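Long-range contacts in fusolin (Unidentified entomopoxvirus, PDB 4OW5), which probably binds chitin through a lytic polysaccharide monooxygenase-like domain, crystallises in vivo into viral spindles and enhances the virulence of entomopoxviruses: residues Q206-L211 with C228-F233; D31-A36 with S114-P119. All coordinates share one frame; numbering follows the deposited sequence.

Overall arrangement
Both interactions lie within the lytic polysaccharide monooxygenase family region, interaction 1 in its fibronectin type III-like beta core and interaction 2 in the helices and loop packed against it; their centres are about 13 Å apart. Interaction 2 closes first along the chain, bringing the start of helix 32-47 against a loop. This loop runs straight into strand 120-123, which pairs parallel with strand 223-234 of interaction 1. Interaction 1 follows, pairing the two strands of the hairpin 209-217 and 223-234 within the mixed sheet. Gln208 NE2 reaches Trp117 O at 2.9 Å, a probable hydrogen bond, and Asp230 packs on Trp117. Helical region and sheet are thereby joined, and both contacts touch the second subunit.

Interaction 1 (Q206-L211 with C228-F233)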
# COMPACT_ATOMS: atom_id res chain seq x y z
N GLN A 206 7.72 -2.01 1.10
CA GLN A 206 6.32 -2.43 1.07
C GLN A 206 5.40 -1.21 1.13
O GLN A 206 4.20 -1.39 1.15
CB GLN A 206 6.05 -3.38 2.26
CG GLN A 206 7.05 -4.55 2.32
CD GLN A 206 7.17 -5.32 1.02
OE1 GLN A 206 6.18 -5.62 0.36
NE2 GLN A 206 8.39 -5.70 0.63
N THR A 207 5.93 -0.00 1.16
CA THR A 207 5.17 1.24 1.23
C THR A 207 5.72 2.25 0.24
O THR A 207 6.86 2.11 -0.24
CB THR A 207 5.30 1.81 2.65
OG1 THR A 207 6.70 1.94 2.94
CG2 THR A 207 4.65 0.94 3.70
N GLN A 208 4.96 3.31 0.01
CA GLN A 208 5.40 4.39 -0.84
C GLN A 208 6.61 5.06 -0.18
O GLN A 208 6.62 5.23 1.04
CB GLN A 208 4.26 5.37 -1.10
CG GLN A 208 4.69 6.50 -1.96
CD GLN A 208 3.58 7.33 -2.50
OE1 GLN A 208 2.42 6.90 -2.61
NE2 GLN A 208 3.89 8.56 -2.80
N PHE A 209 7.65 5.31 -0.95
CA PHE A 209 8.90 5.85 -0.44
C PHE A 209 9.40 6.99 -1.30
O PHE A 209 8.82 7.32 -2.33
CB PHE A 209 9.95 4.72 -0.35
CG PHE A 209 10.33 4.07 -1.65
CD1 PHE A 209 9.55 3.05 -2.18
CD2 PHE A 209 11.46 4.46 -2.34
CE1 PHE A 209 9.95 2.39 -3.34
CE2 PHE A 209 11.82 3.86 -3.53
CZ PHE A 209 11.09 2.80 -4.01
N VAL A 210 10.47 7.61 -0.84
CA VAL A 210 11.11 8.73 -1.49
C VAL A 210 12.55 8.37 -1.78
O VAL A 210 13.24 7.74 -0.96
CB VAL A 210 11.00 10.06 -0.63
CG1 VAL A 210 11.99 11.14 -1.09
CG2 VAL A 210 9.59 10.60 -0.65
N LEU A 211 12.98 8.74 -2.98
CA LEU A 211 14.38 8.69 -3.42
C LEU A 211 14.84 10.13 -3.43
O LEU A 211 14.08 11.00 -3.88
CB LEU A 211 14.54 8.01 -4.79
CG LEU A 211 14.19 6.52 -4.79
CD1 LEU A 211 14.16 5.94 -6.16
CD2 LEU A 211 15.15 5.73 -3.94
N CYS A 228 13.56 15.37 -4.66
CA CYS A 228 12.78 14.25 -4.15
C CYS A 228 12.06 13.60 -5.29
O CYS A 228 11.51 14.29 -6.14
CB CYS A 228 11.78 14.72 -3.10
SG CYS A 228 12.56 15.31 -1.58
N ALA A 229 12.02 12.27 -5.31
CA ALA A 229 11.24 11.49 -6.27
C ALA A 229 10.39 10.48 -5.48
O ALA A 229 10.93 9.74 -4.66
CB ALA A 229 12.14 10.78 -7.24
N ASP A 230 9.10 10.48 -5.73
CA ASP A 230 8.13 9.59 -5.07
C ASP A 230 8.00 8.29 -5.88
O ASP A 230 7.84 8.31 -7.10
CB ASP A 230 6.78 10.28 -4.94
CG ASP A 230 6.89 11.59 -4.16
OD1 ASP A 230 7.20 11.53 -2.94
OD2 ASP A 230 6.69 12.68 -4.78
N VAL A 231 8.07 7.18 -5.20
CA VAL A 231 8.07 5.85 -5.82
C VAL A 231 7.30 4.82 -4.96
O VAL A 231 7.33 4.87 -3.73
CB VAL A 231 9.54 5.34 -6.03
CG1 VAL A 231 9.62 4.02 -6.83
CG2 VAL A 231 10.45 6.39 -6.66
N ILE A 232 6.72 3.82 -5.64
CA ILE A 232 6.05 2.71 -5.00
C ILE A 232 6.24 1.46 -5.85
O ILE A 232 6.20 1.51 -7.07
CB ILE A 232 4.55 2.97 -4.72
CG1 ILE A 232 4.05 2.02 -3.63
CG2 ILE A 232 3.67 2.91 -5.98
CD1 ILE A 232 2.57 2.28 -3.19
N PHE A 233 6.44 0.33 -5.20
CA PHE A 233 6.48 -0.94 -5.88
C PHE A 233 5.05 -1.48 -5.92
O PHE A 233 4.33 -1.36 -4.93
CB PHE A 233 7.45 -1.91 -5.17
CG PHE A 233 8.88 -1.52 -5.43
CD1 PHE A 233 9.43 -1.63 -6.70
CD2 PHE A 233 9.69 -1.04 -4.41
CE1 PHE A 233 10.72 -1.23 -6.96
CE2 PHE A 233 11.01 -0.69 -4.66
CZ PHE A 233 11.53 -0.81 -5.93
O HOH W 1 6.83 0.14 -2.27
O HOH W 2 6.71 9.07 -1.88
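Four backbone hydrogen bonds tie Phe209 to Val231 and Leu211 to Ala229. Phe209 N reaches Val231 O at 2.8 Å in an almost linear bond (175°), and Val231 N returns to Phe209 O at 3.0 Å; Leu211 and Ala229 exchange an equivalent pair. Val210 and Asp230 form the non-hydrogen-bonded pair between them, where Val210 CA instead directs its hydrogen at Ala229 O.

Water carries the pairing further. One molecule accepts from Phe233 N and donates to Thr207 O, linking strand 223-234 to the loop that leads into strand 209-217, beyond the last direct bond. A second donates to Phe209 O and Asp230 OD1 and accepts from Gln208 NE2, whose other partner is Trp117 O. Asp230 OD1 also forms a salt bridge with Arg10, so the buried carboxylate is probably stabilised in its charged form.

The two strands make a beta hairpin of the fibronectin type III-like core, with strand 147-154 beside the first and strand 120-123 beside the second. Cys228 is joined to Cys93 by a disulfide.

Apolar contacts centre on Phe209. With CG between the backbone N and the carbonyl carbon (chi1 62°), its ring folds back across the neighbouring strand. Val231 CB sits over one face in a CH-pi contact, 3.9 Å from the ring centroid, and Val231 CG1 comes to 3.4 Å from Phe209 CZ near the rim. Phe233 meets the same outer end of the ring, its CE2 lying 3.5 Å from Phe209 CE1; the planes are 29° apart and slid so far that they barely overlap. The other branch of Val231, CG2, meets Leu211 CD1 at 3.8 Å. On the opposite face of the sheet, Val210 CG2 lies alongside the Asp230 carboxylate, 3.4 Å from OD1.

Interaction 2 (D31-A36 with S114-P119); sequences DPMCRA and SGSWTP
Met33 lies over one face of the Trp117 indole, its CB 3.7 Å from the centroid of the six-membered ring in a CH-pi contact. Bends at chi2 (-51°) and chi3 (-61°) bring CE onto the five-membered ring, 3.8 Å from Trp117 NE1, between SD and the indole; SD makes a longer Met-aromatic contact, 5.0 Å from that ring's centroid. CE also meets Ser114 O and Gly115 CA, while CG packs on the carbonyl carbon of Ser116, the centre of an inverse gamma turn.

Asp31 supplies the polar half as N-cap of helix 32-47: its OD2 accepts from Cys34 N at 3.0 Å through the anti lone pair and weakly from Met33 N. Its OD1 accepts a short bond of 2.6 Å from Thr118 OG1, on the syn side and 25° out of the carboxylate plane. One water donates to OD2 and accepts from Thr118 N, a second link to the loop.

Gly238 of the second subunit packs on Met33 and its N bonds to Ser116 OG. The contact fixes the start of helix 32-47 on the loop entering strand 120-123. Trp117 makes a cation-pi contact with Arg10 of helix 10-17, and Pro119 packs on Ile232 of strand 223-234; the Cys34-Cys14 disulfide ties the two helices.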
# COMPACT_ATOMS: atom_id res chain seq x y z
N ASP A 31 -3.41 17.69 -10.13
CA ASP A 31 -2.92 16.79 -9.09
C ASP A 31 -3.13 17.48 -7.72
O ASP A 31 -2.76 18.64 -7.57
CB ASP A 31 -1.47 16.41 -9.31
CG ASP A 31 -0.96 15.46 -8.25
OD1 ASP A 31 -1.19 14.25 -8.38
OD2 ASP A 31 -0.42 15.95 -7.23
N PRO A 32 -3.84 16.85 -6.76
CA PRO A 32 -4.11 17.53 -5.48
C PRO A 32 -2.85 17.97 -4.71
O PRO A 32 -2.90 18.99 -4.04
CB PRO A 32 -4.88 16.49 -4.66
CG PRO A 32 -5.35 15.48 -5.63
CD PRO A 32 -4.47 15.51 -6.82
N MET A 33 -1.76 17.19 -4.78
CA MET A 33 -0.56 17.56 -4.03
C MET A 33 0.20 18.65 -4.75
O MET A 33 0.63 19.56 -4.06
CB MET A 33 0.30 16.34 -3.71
CG MET A 33 -0.34 15.40 -2.71
SD MET A 33 -0.92 16.19 -1.19
CE MET A 33 0.57 16.83 -0.56
N CYS A 34 0.30 18.66 -6.09
CA CYS A 34 0.88 19.80 -6.78
C CYS A 34 0.02 21.06 -6.50
O CYS A 34 0.56 22.13 -6.25
CB CYS A 34 1.01 19.56 -8.28
SG CYS A 34 2.08 18.16 -8.69
N ARG A 35 -1.29 20.91 -6.50
CA ARG A 35 -2.17 22.05 -6.22
C ARG A 35 -1.95 22.56 -4.79
O ARG A 35 -1.86 23.77 -4.61
CB ARG A 35 -3.64 21.69 -6.44
CG ARG A 35 -4.58 22.87 -6.22
CD ARG A 35 -5.98 22.64 -6.76
NE ARG A 35 -6.69 21.58 -6.05
CZ ARG A 35 -6.89 20.33 -6.48
NH1 ARG A 35 -6.43 19.94 -7.67
NH2 ARG A 35 -7.55 19.46 -5.74
N ALA A 36 -1.90 21.67 -3.79
CA ALA A 36 -1.65 22.04 -2.38
C ALA A 36 -0.30 22.72 -2.21
O ALA A 36 -0.22 23.66 -1.44
CB ALA A 36 -1.70 20.80 -1.49
N SER A 114 3.35 17.28 3.41
CA SER A 114 3.11 15.86 3.43
C SER A 114 1.70 15.58 2.89
O SER A 114 0.84 16.47 2.88
CB SER A 114 3.31 15.30 4.84
OG SER A 114 2.51 15.95 5.80
N GLY A 115 1.53 14.40 2.36
CA GLY A 115 0.29 13.96 1.74
C GLY A 115 0.48 12.91 0.67
O GLY A 115 1.56 12.31 0.56
N SER A 116 -0.57 12.75 -0.16
CA SER A 116 -0.67 11.69 -1.16
C SER A 116 0.07 12.02 -2.47
O SER A 116 -0.54 12.01 -3.54
CB SER A 116 -2.15 11.40 -1.45
OG SER A 116 -2.86 12.58 -1.80
N TRP A 117 1.39 12.28 -2.38
CA TRP A 117 2.19 12.62 -3.55
C TRP A 117 2.11 11.50 -4.57
O TRP A 117 2.13 10.35 -4.16
CB TRP A 117 3.65 12.88 -3.18
CG TRP A 117 3.84 14.18 -2.45
CD1 TRP A 117 3.94 14.37 -1.10
CD2 TRP A 117 3.86 15.48 -3.04
NE1 TRP A 117 4.16 15.71 -0.84
CE2 TRP A 117 4.01 16.41 -2.00
CE3 TRP A 117 3.80 15.94 -4.37
CZ2 TRP A 117 4.10 17.77 -2.23
CZ3 TRP A 117 3.88 17.30 -4.60
CH2 TRP A 117 4.04 18.19 -3.55
N THR A 118 1.94 11.82 -5.87
CA THR A 118 1.78 10.80 -6.90
C THR A 118 3.13 10.15 -7.15
O THR A 118 4.07 10.84 -7.55
CB THR A 118 1.19 11.36 -8.19
OG1 THR A 118 -0.07 11.95 -7.89
CG2 THR A 118 1.01 10.27 -9.29
N PRO A 119 3.23 8.81 -6.99
CA PRO A 119 4.51 8.16 -7.24
C PRO A 119 4.64 7.56 -8.60
O PRO A 119 3.66 7.27 -9.26
CB PRO A 119 4.50 7.04 -6.20
CG PRO A 119 3.02 6.58 -6.24
CD PRO A 119 2.23 7.85 -6.45
O HOH W 3 1.81 14.56 -7.00
O HOH W 4 -1.55 13.80 -5.49